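Local structure of odorant-binding protein (Phormia regina, 5DIC) at residues E29-K32 with L33-D37. The protein probably binds and carries long-chain fatty acids such as palmitate in the oral disk of the blowfly, as a member of the PBP/GOBP odorant-binding family. Residues are numbered along the deposited sequence; the frame is centred on the assembly and turned at random.
Sequences EATK and LRNKD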
ATOM      1  N   GLU A  29      -1.030 -15.687  -7.983  1.00 12.89           N
ATOM      2  CA  GLU A  29      -0.583 -14.532  -7.219  1.00 12.40           C
ATOM      3  C   GLU A  29      -1.778 -13.648  -6.843  1.00 11.54           C
ATOM      4  O   GLU A  29      -1.861 -13.133  -5.723  1.00 12.05           O
ATOM      5  CB  GLU A  29       0.459 -13.713  -8.017  1.00 12.04           C
ATOM      6  CG  GLU A  29       1.817 -14.386  -8.102  1.00 13.37           C
ATOM      7  CD  GLU A  29       2.751 -13.783  -9.158  1.00 12.80           C
ATOM      8  OE1 GLU A  29       2.261 -13.264 -10.178  1.00 13.37           O
ATOM      9  OE2 GLU A  29       3.977 -13.911  -8.959  1.00 13.60           O
ATOM     10  N   ALA A  30      -2.695 -13.462  -7.785  1.00 11.54           N
ATOM     11  CA  ALA A  30      -3.882 -12.629  -7.539  1.00 13.19           C
ATOM     12  C   ALA A  30      -4.729 -13.211  -6.419  1.00 12.31           C
ATOM     13  O   ALA A  30      -5.239 -12.476  -5.597  1.00 12.88           O
ATOM     14  CB  ALA A  30      -4.724 -12.464  -8.803  1.00 14.15           C
ATOM     15  N   THR A  31      -4.884 -14.529  -6.388  1.00 11.93           N
ATOM     16  CA  THR A  31      -5.667 -15.153  -5.324  1.00 13.40           C
ATOM     17  C   THR A  31      -4.954 -15.062  -3.964  1.00 12.36           C
ATOM     18  O   THR A  31      -5.606 -14.828  -2.944  1.00 12.77           O
ATOM     19  CB  THR A  31      -6.129 -16.561  -5.709  1.00 16.89           C
ATOM     20  OG1 THR A  31      -7.150 -16.936  -4.790  1.00 21.92           O
ATOM     21  CG2 THR A  31      -5.108 -17.568  -5.625  1.00 22.37           C
ATOM     22  N   LYS A  32      -3.631 -15.190  -3.952  1.00 11.94           N
ATOM     23  CA  LYS A  32      -2.917 -14.903  -2.716  1.00 12.27           C
ATOM     24  C   LYS A  32      -3.207 -13.503  -2.246  1.00 11.87           C
ATOM     25  O   LYS A  32      -3.483 -13.267  -1.061  1.00 13.63           O
ATOM     26  CB  LYS A  32      -1.411 -15.126  -2.856  1.00 13.14           C
ATOM     27  CG  LYS A  32      -1.038 -16.600  -2.926  1.00 15.20           C
ATOM     28  CD  LYS A  32       0.445 -16.825  -2.782  1.00 20.96           C
ATOM     29  CE  LYS A  32       1.239 -16.540  -4.029  1.00 29.02           C
ATOM     30  NZ  LYS A  32       2.530 -17.289  -3.964  1.00 35.35           N
ATOM     31  N   LEU A  33      -3.080 -12.540  -3.151  1.00 11.96           N
ATOM     32  CA  LEU A  33      -3.300 -11.139  -2.770  1.00 12.58           C
ATOM     33  C   LEU A  33      -4.713 -10.890  -2.240  1.00 12.98           C
ATOM     34  O   LEU A  33      -4.886 -10.221  -1.221  1.00 15.04           O
ATOM     35  CB  LEU A  33      -2.973 -10.216  -3.947  1.00 12.54           C
ATOM     36  CG  LEU A  33      -1.504 -10.147  -4.349  1.00 12.51           C
ATOM     37  CD1 LEU A  33      -1.355  -9.669  -5.792  1.00 12.84           C
ATOM     38  CD2 LEU A  33      -0.741  -9.285  -3.360  1.00 13.53           C
ATOM     39  N   ARG A  34      -5.709 -11.457  -2.908  1.00 12.99           N
ATOM     40  CA  ARG A  34      -7.092 -11.284  -2.459  1.00 14.36           C
ATOM     41  C   ARG A  34      -7.342 -11.850  -1.075  1.00 14.87           C
ATOM     42  O   ARG A  34      -8.200 -11.359  -0.371  1.00 17.77           O
ATOM     43  CB  ARG A  34      -8.015 -11.944  -3.484  1.00 18.24           C
ATOM     44  CG  ARG A  34      -9.509 -11.664  -3.374  1.00 23.16           C
ATOM     45  CD  ARG A  34     -10.357 -12.779  -3.977  1.00 25.09           C
ATOM     46  NE  ARG A  34      -9.611 -13.631  -4.891  1.00 28.49           N
ATOM     47  CZ  ARG A  34     -10.105 -14.721  -5.462  1.00 26.03           C
ATOM     48  NH1 ARG A  34     -11.352 -15.118  -5.213  1.00 30.62           N
ATOM     49  NH2 ARG A  34      -9.371 -15.421  -6.292  1.00 26.88           N
ATOM     50  N   ASN A  35      -6.576 -12.870  -0.709  1.00 14.47           N
ATOM     51  CA  ASN A  35      -6.672 -13.497   0.603  1.00 15.26           C
ATOM     52  C   ASN A  35      -5.698 -12.955   1.629  1.00 17.07           C
ATOM     53  O   ASN A  35      -5.555 -13.521   2.705  1.00 20.44           O
ATOM     54  CB  ASN A  35      -6.542 -15.013   0.452  1.00 15.04           C
ATOM     55  CG  ASN A  35      -7.792 -15.614  -0.138  1.00 14.63           C
ATOM     56  OD1 ASN A  35      -8.777 -15.786   0.580  1.00 15.81           O
ATOM     57  ND2 ASN A  35      -7.797 -15.873  -1.425  1.00 13.97           N
ATOM     58  N   LYS A  36      -5.017 -11.868   1.290  1.00 16.38           N
ATOM     59  CA  LYS A  36      -4.066 -11.214   2.196  1.00 18.73           C
ATOM     60  C   LYS A  36      -2.927 -12.141   2.580  1.00 18.76           C
ATOM     61  O   LYS A  36      -2.381 -12.048   3.674  1.00 22.19           O
ATOM     62  CB  LYS A  36      -4.786 -10.614   3.420  1.00 23.85           C
ATOM     63  CG  LYS A  36      -5.828  -9.575   3.046  1.00 28.02           C
ATOM     64  CD  LYS A  36      -6.540  -9.040   4.274  1.00 36.81           C
ATOM     65  CE  LYS A  36      -7.382  -7.823   3.933  1.00 42.51           C
ATOM     66  NZ  LYS A  36      -8.115  -7.327   5.128  1.00 48.66           N
ATOM     67  N   ASP A  37      -2.530 -13.004   1.640  1.00 18.14           N
ATOM     68  CA  ASP A  37      -1.373 -13.879   1.835  1.00 18.45           C
ATOM     69  C   ASP A  37      -0.137 -13.172   1.336  1.00 18.37           C
ATOM     70  O   ASP A  37       0.365 -13.478   0.265  1.00 20.94           O
ATOM     71  CB  ASP A  37      -1.567 -15.216   1.118  1.00 17.66           C
ATOM     72  CG  ASP A  37      -2.729 -15.987   1.666  1.00 18.20           C
ATOM     73  OD1 ASP A  37      -2.973 -15.964   2.886  1.00 20.75           O
ATOM     74  OD2 ASP A  37      -3.428 -16.634   0.862  1.00 16.61           O
TER
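A Schellman motif closes helix 27-34 of this mostly helical odorant-binding fold, its 6→1 bond running from Asp37 N to Lys32 O at 2.9 Å and nearly straight, with an N-H...O angle of 163°. Inside that loop Lys36 N donates to Leu33 O, and Lys36 takes the positive phi (61°) of the C-prime residue. Lys32 O also receives a weak bond from Asn35 N, whose better acceptor is Thr31 O. The last full turn is regular: Leu33 N bonds to Glu29 O, and Arg34 N to Ala30 O, each at 2.9 Å. Asn35, the first residue to leave helical angles, adds a bond from its side chain. With CG beside its own backbone N (chi1 -74°), the amide lies on the flank beside the Thr31 side chain and Asn35 ND2 reaches Thr31 O at 2.9 Å, the oxygen lying close to the amide plane. Thr31 O is thus gripped by two donors of one residue, Asn35 N and ND2, which arrive from opposite faces of its carbonyl plane. On the same flank, the Arg34 chain, bent at chi3, swings its guanidinium obliquely across the Thr31 side chain; Arg34 NH2 comes to 3.1 Å from Thr31 OG1, but the angle is too poor for a hydrogen bond. Leu33 faces inward, packing on Phe16 of helix 6-22 and Phe48 of helix 43-55, while Glu29 turns its carboxylate away to Ser26 N and Thr42 OG1. From the turn itself the extended Lys36 side chain touches a bound palmitic acid, placing this helix end beside the fatty-acid site. Asp37 aims its CB at the helix end, 4.0 Å from Lys32 CB.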